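Local atomic coordinates of phosphoribosylamine--glycine ligase (Thermotoga maritima, PDB entry 1VKZ), a protein that catalyses the ATP-dependent joining of glycine to 5-phosphoribosylamine, giving glycinamide ribonucleotide in de novo purine biosynthesis. Residues 127-130 against 131-134; 248-251 against 252-256; 275-279 against 280-284; 290-293 against 294-298. All coordinates share one frame; numbering follows the deposited sequence.

Interaction 1 (127-130 against 131-134); sequences AETP and EELR
A127 meets L133 with its methyl group. The CB atoms of A127 and L133 are 4.0 Å apart, and both residues are buried. A127 ends strand 124-127 and pairs through its backbone with V186 of strand 186-190. L133 also packs on I188 of the same strand, and on S171 and I174 of helix 163-175.

E128 is held by its backbone, while its carboxylate points out to solvent. E128 N donates to E132 OE1 at 2.5 Å, unusually short, so the exact length is doubtful. The donor comes from above the carboxylate plane. The E132 chain can span this gap because CG stands beside its own backbone N (chi1 -65°) and the rest is extended, which carries the acid back along the incoming loop.

T129 is the N-cap of helix 130-137, in the ATP-grasp part of the chain. T129 OG1 accepts from E132 N at 3.3 Å. This is one half of a capping box. In a full box the glutamate would return a bond to T129 N, but here it grips the residue before, E128. T129 O also takes the first regular helical bond, from L133 N at 3.0 Å, in the carbonyl plane.

P130 opens the helix at a position where a missing N-H costs no helical bond. Its carbonyl O accepts from R134 N at 3.0 Å. The R134 chain bends at chi3, and P130 O lies at the edge of the guanidinium, near its plane, 3.6 Å from R134 NE. The ring of P130 rests on I174 and I175.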
# COMPACT_ATOMS: atom_id res chain seq x y z
N ALA A 127 -12.58 10.21 -19.79
CA ALA A 127 -12.96 9.58 -21.06
C ALA A 127 -13.64 8.23 -20.77
O ALA A 127 -13.01 7.30 -20.23
CB ALA A 127 -11.73 9.40 -21.96
N GLU A 128 -14.92 8.18 -21.11
CA GLU A 128 -15.75 7.01 -20.93
C GLU A 128 -15.74 6.09 -22.15
O GLU A 128 -16.07 4.91 -22.03
CB GLU A 128 -17.20 7.43 -20.58
CG GLU A 128 -17.50 7.32 -19.09
CD GLU A 128 -18.60 8.24 -18.59
OE1 GLU A 128 -19.70 8.29 -19.23
OE2 GLU A 128 -18.38 8.89 -17.52
N THR A 129 -15.38 6.63 -23.32
CA THR A 129 -15.17 5.84 -24.54
C THR A 129 -13.85 6.25 -25.21
O THR A 129 -13.32 7.33 -24.93
CB THR A 129 -16.33 6.02 -25.56
OG1 THR A 129 -16.15 7.22 -26.31
CG2 THR A 129 -17.68 6.17 -24.87
N PRO A 130 -13.31 5.37 -26.07
CA PRO A 130 -12.16 5.68 -26.91
C PRO A 130 -12.30 6.94 -27.76
O PRO A 130 -11.32 7.64 -28.01
CB PRO A 130 -12.05 4.46 -27.82
CG PRO A 130 -12.57 3.37 -26.99
CD PRO A 130 -13.73 3.97 -26.25
N GLU A 131 -13.52 7.20 -28.23
CA GLU A 131 -13.83 8.44 -28.95
C GLU A 131 -13.51 9.67 -28.07
O GLU A 131 -12.86 10.61 -28.52
CB GLU A 131 -15.31 8.44 -29.35
CG GLU A 131 -15.73 9.58 -30.26
CD GLU A 131 -17.19 9.96 -30.09
OE1 GLU A 131 -17.62 10.17 -28.93
OE2 GLU A 131 -17.91 10.05 -31.12
N GLU A 132 -13.98 9.64 -26.83
CA GLU A 132 -13.74 10.74 -25.90
C GLU A 132 -12.24 10.86 -25.60
O GLU A 132 -11.72 11.98 -25.48
CB GLU A 132 -14.53 10.51 -24.60
CG GLU A 132 -16.04 10.54 -24.77
CD GLU A 132 -16.79 10.18 -23.50
OE1 GLU A 132 -16.14 9.98 -22.44
OE2 GLU A 132 -18.04 10.09 -23.55
N LEU A 133 -11.56 9.72 -25.50
CA LEU A 133 -10.12 9.69 -25.30
C LEU A 133 -9.38 10.43 -26.42
O LEU A 133 -8.43 11.16 -26.15
CB LEU A 133 -9.64 8.24 -25.22
CG LEU A 133 -8.15 8.00 -24.94
CD1 LEU A 133 -7.65 8.80 -23.76
CD2 LEU A 133 -7.92 6.53 -24.69
N ARG A 134 -9.83 10.25 -27.67
CA ARG A 134 -9.24 10.97 -28.83
C ARG A 134 -9.46 12.48 -28.75
O ARG A 134 -8.54 13.26 -28.99
CB ARG A 134 -9.84 10.47 -30.15
CG ARG A 134 -9.40 9.09 -30.61
CD ARG A 134 -10.12 8.60 -31.90
NE ARG A 134 -11.44 8.01 -31.63
CZ ARG A 134 -12.46 7.95 -32.49
NH1 ARG A 134 -12.36 8.45 -33.73
NH2 ARG A 134 -13.61 7.39 -32.12

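Interaction 2 (248-251 against 252-256); sequences IEEL and FDKTL
I248 to T255 form two turns of regular alpha helix, each carbonyl accepting from the N-H four residues on. The bonds run from F252 N to I248 O, D253 N to E249 O, K254 N to E250 O and T255 N to L251 O. The shortest of these, D253 N to E249 O, measures 2.9 Å.

L251 O has a second donor. T255 OG1 reaches it at 2.7 Å, from the opposite face of the carbonyl plane to T255 N. T255 OG1 sits beside its own backbone N (chi1 -64°), which turns it back to that carbonyl. The same hydroxyl also bonds to Y286 OH.

The side chains of I248 and F252 run alongside each other toward the ATP-grasp sheet. I248 CG2 touches F252 CE2 at 3.9 Å, and F252 CD2 is 3.3 Å from I248 O. F252 packs on L270, L272 and A201, and its ring meets that of F208 at about 30°. With an alanine here, the ring's place against these residues would probably be left as a gap, and I248 CG2 would lose its partner.

E250 is exposed and K254 partly so. Their salt bridge, E250 OE2 to K254 NZ, is long at 3.8 Å. The helix is thus fixed to the sheet by apolar packing and by the T255 hydroxyl, which ties L251 O to Y286 OH; the long bridge probably adds little.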
# COMPACT_ATOMS: atom_id res chain seq x y z
N ILE A 248 0.75 18.75 3.66
CA ILE A 248 0.30 17.36 3.64
C ILE A 248 -0.81 17.14 4.62
O ILE A 248 -1.78 16.42 4.32
CB ILE A 248 1.48 16.37 3.90
CG1 ILE A 248 2.34 16.24 2.63
CG2 ILE A 248 0.97 14.99 4.25
CD1 ILE A 248 3.59 15.36 2.76
N GLU A 249 -0.67 17.75 5.80
CA GLU A 249 -1.69 17.73 6.83
C GLU A 249 -2.99 18.34 6.34
O GLU A 249 -4.07 17.84 6.64
CB GLU A 249 -1.23 18.54 8.04
CG GLU A 249 -0.16 17.88 8.89
CD GLU A 249 0.18 18.70 10.13
OE1 GLU A 249 0.43 19.92 10.00
OE2 GLU A 249 0.22 18.13 11.25
N GLU A 250 -2.86 19.43 5.60
CA GLU A 250 -4.00 20.16 5.06
C GLU A 250 -4.73 19.33 4.02
O GLU A 250 -5.94 19.41 3.92
CB GLU A 250 -3.52 21.49 4.47
CG GLU A 250 -4.61 22.40 3.94
CD GLU A 250 -4.10 23.80 3.59
OE1 GLU A 250 -3.33 24.39 4.40
OE2 GLU A 250 -4.48 24.31 2.51
N LEU A 251 -3.98 18.53 3.25
CA LEU A 251 -4.60 17.56 2.31
C LEU A 251 -5.43 16.52 3.05
O LEU A 251 -6.54 16.17 2.59
CB LEU A 251 -3.53 16.87 1.45
CG LEU A 251 -2.93 17.71 0.33
CD1 LEU A 251 -1.79 16.95 -0.40
CD2 LEU A 251 -4.01 18.21 -0.63
N PHE A 252 -4.90 16.01 4.16
CA PHE A 252 -5.64 15.08 5.02
C PHE A 252 -6.91 15.71 5.60
O PHE A 252 -7.99 15.09 5.56
CB PHE A 252 -4.75 14.59 6.14
CG PHE A 252 -3.90 13.43 5.76
CD1 PHE A 252 -4.48 12.22 5.45
CD2 PHE A 252 -2.52 13.54 5.73
CE1 PHE A 252 -3.68 11.15 5.10
CE2 PHE A 252 -1.73 12.48 5.40
CZ PHE A 252 -2.30 11.29 5.08
N ASP A 253 -6.78 16.93 6.11
CA ASP A 253 -7.93 17.63 6.67
C ASP A 253 -9.04 17.83 5.64
O ASP A 253 -10.21 17.60 5.95
CB ASP A 253 -7.54 18.98 7.29
CG ASP A 253 -7.36 18.90 8.81
OD1 ASP A 253 -8.00 18.01 9.45
OD2 ASP A 253 -6.61 19.70 9.43
N LYS A 254 -8.68 18.27 4.43
CA LYS A 254 -9.70 18.62 3.44
C LYS A 254 -10.36 17.37 2.90
O LYS A 254 -11.55 17.36 2.63
CB LYS A 254 -9.13 19.47 2.31
CG LYS A 254 -9.19 21.01 2.50
CD LYS A 254 -8.60 21.68 1.24
CE LYS A 254 -9.06 23.13 1.02
NZ LYS A 254 -8.25 24.16 1.78
N THR A 255 -9.58 16.29 2.82
CA THR A 255 -10.08 14.96 2.45
C THR A 255 -11.04 14.40 3.47
O THR A 255 -12.09 13.87 3.13
CB THR A 255 -8.91 13.99 2.27
OG1 THR A 255 -8.08 14.43 1.19
CG2 THR A 255 -9.40 12.61 1.83
N LEU A 256 -10.69 14.52 4.74
CA LEU A 256 -11.57 14.03 5.80
C LEU A 256 -12.82 14.87 5.97
O LEU A 256 -13.91 14.32 6.24
CB LEU A 256 -10.80 13.94 7.11
CG LEU A 256 -9.65 12.96 6.98
CD1 LEU A 256 -8.84 12.89 8.25
CD2 LEU A 256 -10.19 11.59 6.57

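Interaction 3 (275-279 against 280-284); sequences MLHDG and DPYIL
M275 pairs with Y282, and H277 with D280, in the hairpin of strands 269-277 and 280-287. Each pair makes two backbone hydrogen bonds; H277 N to D280 O is 2.9 Å and almost straight. D278 and G279 form the corners of a type I' turn.

CA-H...O contacts fill in between: P281 CA lies 3.6 Å from M275 O, and L276 CA also faces D280 O.

Apolar contacts occur on both faces. L276 CD2 meets P281 CB at 3.6 Å on the face toward helix 242-261. On the other, M275 CB lies 3.9 Å from L284 CD2.

The rings of H277 and Y282 meet obliquely, with planes at 59°. A chi1 of 170° brings the H277 ring beside Y282, whose CE1 meets its edge at CD2, 3.7 Å away. M275 O and H277 O lie at the edge of the Y282 ring, in its plane. Replacing Y282 by a serine would probably leave the imidazole less firmly held, with its weak ND1 bond to A193 O remaining.

D280 OD1 comes within 2.9 Å of D278 O. The H277-D280 bonds and the positive phi of G279 set the turn; K247 NZ, bonded to G279 O, probably offsets the crowded oxygens.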
# COMPACT_ATOMS: atom_id res chain seq x y z
N MSE A 275 2.73 13.94 -5.18
CA MSE A 275 3.72 14.45 -6.09
C MSE A 275 4.03 15.86 -5.59
O MSE A 275 3.16 16.72 -5.56
CB MSE A 275 3.14 14.51 -7.50
CG MSE A 275 4.13 14.96 -8.55
SE MSE A 275 5.66 13.75 -8.59
CE MSE A 275 4.91 12.36 -9.87
N LEU A 276 5.28 16.09 -5.19
CA LEU A 276 5.70 17.42 -4.81
C LEU A 276 6.07 18.09 -6.09
O LEU A 276 6.97 17.63 -6.77
CB LEU A 276 6.88 17.38 -3.82
CG LEU A 276 6.53 16.62 -2.52
CD1 LEU A 276 7.75 16.49 -1.61
CD2 LEU A 276 5.34 17.26 -1.75
N HIS A 277 5.34 19.14 -6.42
CA HIS A 277 5.47 19.85 -7.67
C HIS A 277 5.39 21.33 -7.37
O HIS A 277 4.43 21.80 -6.78
CB HIS A 277 4.35 19.41 -8.59
CG HIS A 277 4.24 20.23 -9.83
ND1 HIS A 277 5.25 20.32 -10.77
CD2 HIS A 277 3.22 21.00 -10.29
CE1 HIS A 277 4.87 21.12 -11.75
NE2 HIS A 277 3.64 21.53 -11.49
N ASP A 278 6.41 22.07 -7.78
CA ASP A 278 6.50 23.51 -7.54
C ASP A 278 6.12 23.90 -6.09
O ASP A 278 5.28 24.77 -5.87
CB ASP A 278 5.66 24.28 -8.58
CG ASP A 278 6.36 24.37 -9.94
OD1 ASP A 278 7.43 24.99 -10.03
OD2 ASP A 278 5.90 23.83 -10.98
N GLY A 279 6.76 23.23 -5.12
CA GLY A 279 6.58 23.53 -3.69
C GLY A 279 5.35 22.92 -3.02
O GLY A 279 5.21 22.97 -1.80
N ASP A 280 4.43 22.36 -3.80
CA ASP A 280 3.14 21.94 -3.25
C ASP A 280 2.92 20.48 -3.49
O ASP A 280 3.29 19.98 -4.54
CB ASP A 280 1.99 22.73 -3.87
CG ASP A 280 2.09 24.22 -3.58
OD1 ASP A 280 3.16 24.80 -3.84
OD2 ASP A 280 1.15 24.89 -3.11
N PRO A 281 2.31 19.80 -2.53
CA PRO A 281 1.90 18.44 -2.70
C PRO A 281 0.55 18.30 -3.41
O PRO A 281 -0.45 18.92 -2.99
CB PRO A 281 1.81 17.92 -1.25
CG PRO A 281 1.42 19.09 -0.48
CD PRO A 281 2.00 20.28 -1.17
N TYR A 282 0.56 17.46 -4.45
CA TYR A 282 -0.62 17.05 -5.22
C TYR A 282 -0.92 15.58 -4.93
O TYR A 282 0.01 14.75 -4.80
CB TYR A 282 -0.35 17.21 -6.72
CG TYR A 282 -0.23 18.62 -7.17
CD1 TYR A 282 0.92 19.35 -6.91
CD2 TYR A 282 -1.26 19.24 -7.85
CE1 TYR A 282 1.03 20.67 -7.32
CE2 TYR A 282 -1.17 20.56 -8.25
CZ TYR A 282 -0.03 21.27 -7.99
OH TYR A 282 0.05 22.57 -8.42
N ILE A 283 -2.22 15.28 -4.83
CA ILE A 283 -2.69 13.92 -4.64
C ILE A 283 -2.85 13.22 -5.96
O ILE A 283 -3.72 13.58 -6.75
CB ILE A 283 -4.02 13.88 -3.89
CG1 ILE A 283 -3.84 14.50 -2.50
CG2 ILE A 283 -4.51 12.44 -3.78
CD1 ILE A 283 -5.06 14.51 -1.65
N LEU A 284 -2.01 12.20 -6.16
CA LEU A 284 -2.04 11.33 -7.33
C LEU A 284 -3.09 10.27 -7.22
O LEU A 284 -3.60 9.82 -8.24
CB LEU A 284 -0.70 10.63 -7.51
CG LEU A 284 0.46 11.59 -7.78
CD1 LEU A 284 1.71 10.79 -8.04
CD2 LEU A 284 0.11 12.48 -8.94

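Interaction 4 (290-293 against 294-298); sequences LGDP and ETEVI
T295 and E296 are turned back on the loop before them by their torsions. T295 OG1 lies anti to its carbonyl carbon (chi1 -66°), beside its own N-H, and both reach G291 O. E296 bends at chi2 (85°), which curls its carboxylate toward D292.

G291 O is gripped twice. T295 OG1 donates at 2.7 Å in the carbonyl plane. T295 N donates at 3.0 Å from above that plane. T295 OG1 also presses on L290, with L290 CB only 3.0 Å away. L290 comes at it at about a right angle.

This is the start of helix 294-301 in the ATP-grasp region, just after strand 280-287, which carries the predicted magnesium ligands E285 and N287. P293 is the N-cap and follows a cis peptide bond. It offers no side-chain acceptor; G291 O, two residues earlier, takes T295 N and OG1.

E294 bends at chi2, and E294 OE1 comes to 3.3 Å from G291 CA. Glycine leaves room there for the acid.

D292 OD1 and E296 OE2 are 2.5 Å apart, with the carboxylate planes 62° to each other. They are so close that one of the acids is probably protonated. H377 ND1 also lies close to E296 OE2. D292 OD2 accepts from R26 N. E296 OE1 comes within 3.2 Å of P293 CA. P293 and E296 both pack on D330 of strand 327-334, and P293 also on R374 and H377 of strand 374-382.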
# COMPACT_ATOMS: atom_id res chain seq x y z
N LEU A 290 -2.75 0.75 4.24
CA LEU A 290 -1.34 1.12 4.24
C LEU A 290 -0.68 0.37 3.14
O LEU A 290 -1.19 -0.68 2.76
CB LEU A 290 -0.72 0.70 5.56
CG LEU A 290 -1.36 1.34 6.78
CD1 LEU A 290 -0.80 0.64 8.00
CD2 LEU A 290 -1.08 2.84 6.76
N GLY A 291 0.46 0.88 2.68
CA GLY A 291 1.27 0.22 1.64
C GLY A 291 2.08 -1.02 2.07
O GLY A 291 2.23 -1.31 3.27
N ASP A 292 2.55 -1.76 1.07
CA ASP A 292 3.39 -2.96 1.22
C ASP A 292 4.46 -2.80 0.15
O ASP A 292 4.14 -2.88 -1.01
CB ASP A 292 2.57 -4.21 0.91
CG ASP A 292 3.14 -5.51 1.54
OD1 ASP A 292 4.34 -5.67 1.78
OD2 ASP A 292 2.40 -6.46 1.82
N PRO A 293 5.72 -2.57 0.51
CA PRO A 293 6.26 -2.84 1.83
C PRO A 293 6.45 -1.65 2.77
O PRO A 293 7.31 -1.72 3.63
CB PRO A 293 7.61 -3.41 1.47
CG PRO A 293 7.99 -2.73 0.19
CD PRO A 293 6.77 -2.09 -0.39
N GLU A 294 5.66 -0.59 2.65
CA GLU A 294 5.83 0.53 3.60
C GLU A 294 5.46 0.17 5.04
O GLU A 294 6.07 0.64 5.97
CB GLU A 294 5.02 1.76 3.19
CG GLU A 294 5.52 2.48 1.95
CD GLU A 294 4.70 2.16 0.73
OE1 GLU A 294 4.35 0.97 0.56
OE2 GLU A 294 4.42 3.09 -0.05
N THR A 295 4.43 -0.63 5.20
CA THR A 295 3.96 -1.04 6.53
C THR A 295 5.04 -1.75 7.32
O THR A 295 5.24 -1.46 8.51
CB THR A 295 2.71 -1.97 6.40
OG1 THR A 295 1.58 -1.26 5.86
CG2 THR A 295 2.24 -2.48 7.78
N GLU A 296 5.72 -2.69 6.68
CA GLU A 296 6.87 -3.41 7.28
C GLU A 296 7.82 -2.41 7.91
O GLU A 296 8.23 -2.57 9.04
CB GLU A 296 7.62 -4.23 6.20
CG GLU A 296 6.89 -5.47 5.72
CD GLU A 296 5.89 -5.27 4.59
OE1 GLU A 296 5.19 -4.22 4.49
OE2 GLU A 296 5.76 -6.22 3.80
N VAL A 297 8.15 -1.35 7.19
CA VAL A 297 9.12 -0.38 7.68
C VAL A 297 8.55 0.46 8.82
O VAL A 297 9.20 0.64 9.83
CB VAL A 297 9.63 0.52 6.54
CG1 VAL A 297 10.58 1.56 7.07
CG2 VAL A 297 10.36 -0.33 5.55
N ILE A 298 7.35 0.98 8.62
CA ILE A 298 6.69 1.83 9.59
C ILE A 298 6.55 1.08 10.90
O ILE A 298 6.92 1.57 11.94
CB ILE A 298 5.29 2.28 9.05
CG1 ILE A 298 5.45 3.25 7.88
CG2 ILE A 298 4.46 2.93 10.17
CD1 ILE A 298 4.16 3.41 6.91

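How the interactions relate
The four contacts follow in series along the chain; none nests in or crosses another. Interaction 1 joins strand 124-127 to helix 130-137 at the periphery, with its nearest atoms about 15 Å or more from the others. Interaction 2 lies within helix 242-261 and interaction 3 closes the hairpin of strands 269-277 and 280-287. These two touch: L251 CD1 is 3.5 Å from P281 O and 3.8 Å from I283 CG1, so the helix lies against the hairpin. Interaction 4 follows the same second strand, turning the loop after it into helix 294-301. It is nearest the chain's centre and borders strands 327-334 and 374-382, which belong to a different sheet.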